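Local coordinates for kinetochore protein Mis16 (PDB 4XYH) that recognises histone H4 and, independently, the CENP-A-specific chaperone Scm3, and probably acts in this way at the centromere as a WD-repeat histone-binding protein, at residues K34-V37 / P38-Y41. Numbering follows the deposited sequence.
Sequences KQNV and PFLY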
ATOM      1  N   LYS A  34     -12.521   8.003  20.474  1.00 25.58           N
ATOM      2  CA  LYS A  34     -13.682   7.128  20.410  1.00 28.91           C
ATOM      3  C   LYS A  34     -14.970   7.884  20.753  1.00 29.69           C
ATOM      4  O   LYS A  34     -16.034   7.584  20.225  1.00 30.65           O
ATOM      5  CB  LYS A  34     -13.489   5.934  21.346  1.00 28.79           C
ATOM      6  CG  LYS A  34     -14.181   4.664  20.886  1.00 39.16           C
ATOM      7  CD  LYS A  34     -13.303   3.430  21.166  1.00 39.82           C
ATOM      8  CE  LYS A  34     -13.629   2.788  22.512  1.00 46.96           C
ATOM      9  NZ  LYS A  34     -15.046   2.277  22.571  1.00 50.00           N
ATOM     10  N   GLN A  35     -14.869   8.868  21.637  1.00 30.44           N
ATOM     11  CA  GLN A  35     -16.027   9.687  21.968  1.00 34.68           C
ATOM     12  C   GLN A  35     -16.386  10.642  20.833  1.00 33.60           C
ATOM     13  O   GLN A  35     -17.555  10.989  20.658  1.00 34.02           O
ATOM     14  CB  GLN A  35     -15.776  10.488  23.246  1.00 36.84           C
ATOM     15  CG  GLN A  35     -15.679   9.652  24.511  1.00 36.69           C
ATOM     16  CD  GLN A  35     -15.220  10.468  25.708  1.00 39.95           C
ATOM     17  OE1 GLN A  35     -15.090  11.696  25.631  1.00 41.99           O
ATOM     18  NE2 GLN A  35     -14.971   9.788  26.822  1.00 52.44           N
ATOM     19  N   ASN A  36     -15.382  11.072  20.071  1.00 29.09           N
ATOM     20  CA  ASN A  36     -15.597  12.051  19.013  1.00 27.33           C
ATOM     21  C   ASN A  36     -15.987  11.466  17.663  1.00 27.71           C
ATOM     22  O   ASN A  36     -16.305  12.208  16.730  1.00 29.62           O
ATOM     23  CB  ASN A  36     -14.355  12.899  18.832  1.00 25.87           C
ATOM     24  CG  ASN A  36     -14.118  13.804  20.000  1.00 36.42           C
ATOM     25  OD1 ASN A  36     -15.056  14.177  20.702  1.00 36.47           O
ATOM     26  ND2 ASN A  36     -12.862  14.161  20.229  1.00 39.35           N
ATOM     27  N   VAL A  37     -15.951  10.147  17.555  1.00 24.97           N
ATOM     28  CA  VAL A  37     -16.253   9.473  16.297  1.00 26.20           C
ATOM     29  C   VAL A  37     -17.569   9.926  15.631  1.00 26.85           C
ATOM     30  O   VAL A  37     -17.586  10.152  14.416  1.00 28.20           O
ATOM     31  CB  VAL A  37     -16.240   7.923  16.515  1.00 26.76           C
ATOM     32  CG1 VAL A  37     -17.214   7.204  15.604  1.00 20.23           C
ATOM     33  CG2 VAL A  37     -14.809   7.392  16.318  1.00 24.92           C
ATOM     34  N   PRO A  38     -18.659  10.114  16.407  1.00 28.35           N
ATOM     35  CA  PRO A  38     -19.878  10.523  15.680  1.00 26.02           C
ATOM     36  C   PRO A  38     -19.783  11.898  15.002  1.00 23.87           C
ATOM     37  O   PRO A  38     -20.576  12.186  14.101  1.00 24.13           O
ATOM     38  CB  PRO A  38     -20.950  10.541  16.774  1.00 24.40           C
ATOM     39  CG  PRO A  38     -20.391   9.694  17.892  1.00 30.06           C
ATOM     40  CD  PRO A  38     -18.917   9.926  17.852  1.00 24.05           C
ATOM     41  N   PHE A  39     -18.822  12.719  15.415  1.00 21.90           N
ATOM     42  CA  PHE A  39     -18.590  14.016  14.777  1.00 25.86           C
ATOM     43  C   PHE A  39     -17.621  13.939  13.602  1.00 27.58           C
ATOM     44  O   PHE A  39     -17.479  14.906  12.860  1.00 30.07           O
ATOM     45  CB  PHE A  39     -18.026  15.039  15.769  1.00 22.13           C
ATOM     46  CG  PHE A  39     -18.674  15.005  17.117  1.00 26.84           C
ATOM     47  CD1 PHE A  39     -20.053  14.871  17.246  1.00 24.44           C
ATOM     48  CD2 PHE A  39     -17.899  15.097  18.262  1.00 22.14           C
ATOM     49  CE1 PHE A  39     -20.636  14.825  18.494  1.00 23.71           C
ATOM     50  CE2 PHE A  39     -18.484  15.064  19.512  1.00 26.13           C
ATOM     51  CZ  PHE A  39     -19.847  14.929  19.627  1.00 26.34           C
ATOM     52  N   LEU A  40     -16.919  12.822  13.447  1.00 25.33           N
ATOM     53  CA  LEU A  40     -15.852  12.775  12.445  1.00 28.47           C
ATOM     54  C   LEU A  40     -16.100  11.760  11.328  1.00 24.51           C
ATOM     55  O   LEU A  40     -15.590  11.925  10.217  1.00 28.39           O
ATOM     56  CB  LEU A  40     -14.513  12.480  13.120  1.00 29.41           C
ATOM     57  CG  LEU A  40     -13.966  13.544  14.074  1.00 28.45           C
ATOM     58  CD1 LEU A  40     -12.692  13.043  14.710  1.00 35.60           C
ATOM     59  CD2 LEU A  40     -13.699  14.835  13.354  1.00 28.89           C
ATOM     60  N   TYR A  41     -16.908  10.741  11.614  1.00 20.40           N
ATOM     61  CA  TYR A  41     -17.044   9.601  10.716  1.00 25.64           C
ATOM     62  C   TYR A  41     -18.482   9.303  10.349  1.00 22.93           C
ATOM     63  O   TYR A  41     -19.383   9.488  11.160  1.00 30.46           O
ATOM     64  CB  TYR A  41     -16.417   8.339  11.343  1.00 21.87           C
ATOM     65  CG  TYR A  41     -14.938   8.463  11.657  1.00 25.13           C
ATOM     66  CD1 TYR A  41     -14.507   9.006  12.859  1.00 24.34           C
ATOM     67  CD2 TYR A  41     -13.972   8.038  10.749  1.00 21.21           C
ATOM     68  CE1 TYR A  41     -13.162   9.129  13.149  1.00 24.78           C
ATOM     69  CE2 TYR A  41     -12.613   8.152  11.035  1.00 18.95           C
ATOM     70  CZ  TYR A  41     -12.216   8.699  12.240  1.00 24.91           C
ATOM     71  OH  TYR A  41     -10.875   8.824  12.547  1.00 22.30           O
TER
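Val-37 and Tyr-41 meet where the N-terminal helix 19-40 gives way to strand 41-48 of the propeller, an example of how a helix is brought to an end and its chain turned into a sheet. On the tight side, Val-37 CG2 lies 3.8 Å from Tyr-41 CD1, the two side chains crossing at about a right angle. The carbonyl oxygen of Val-37 sits in the plane of the tyrosine ring at its edge, 3.6 Å from Tyr-41 CD1. That oxygen accepts twice: from Tyr-41 N at 2.9 Å, almost in line with the carbonyl, and from Leu-40 N at 2.9 Å, with the donor 61° above the carbonyl plane. Tyr-41 CG stands beside its own backbone N (chi1 -60°), which turns the buried ring back against Val-37; its hydroxyl is hydrogen-bonded to His-378 and Trp-33, and its ring meets Phe-376 edge-to-face.

The outer side is looser. Pro-38 has no N-H to give to the turn before it, and its CD instead lies 3.3 Å from Gln-35 O. Phe-39 N is hydrogen-bonded to Asn-36 O (2.9 Å), the same three-residue span as Leu-40 N to Val-37 O, while the Asn-36 amide reaches the exposed ring through OD1, 3.7 Å from Phe-39 CE2, their planes 35° apart.

Two neighbouring carbonyls, of Asn-36 and Val-37, thus close the last turn, the second by accepting twice; the proline interrupts the regular bonding, and the tyrosine hydroxyl links Trp-33 of the helix to His-378 of the propeller.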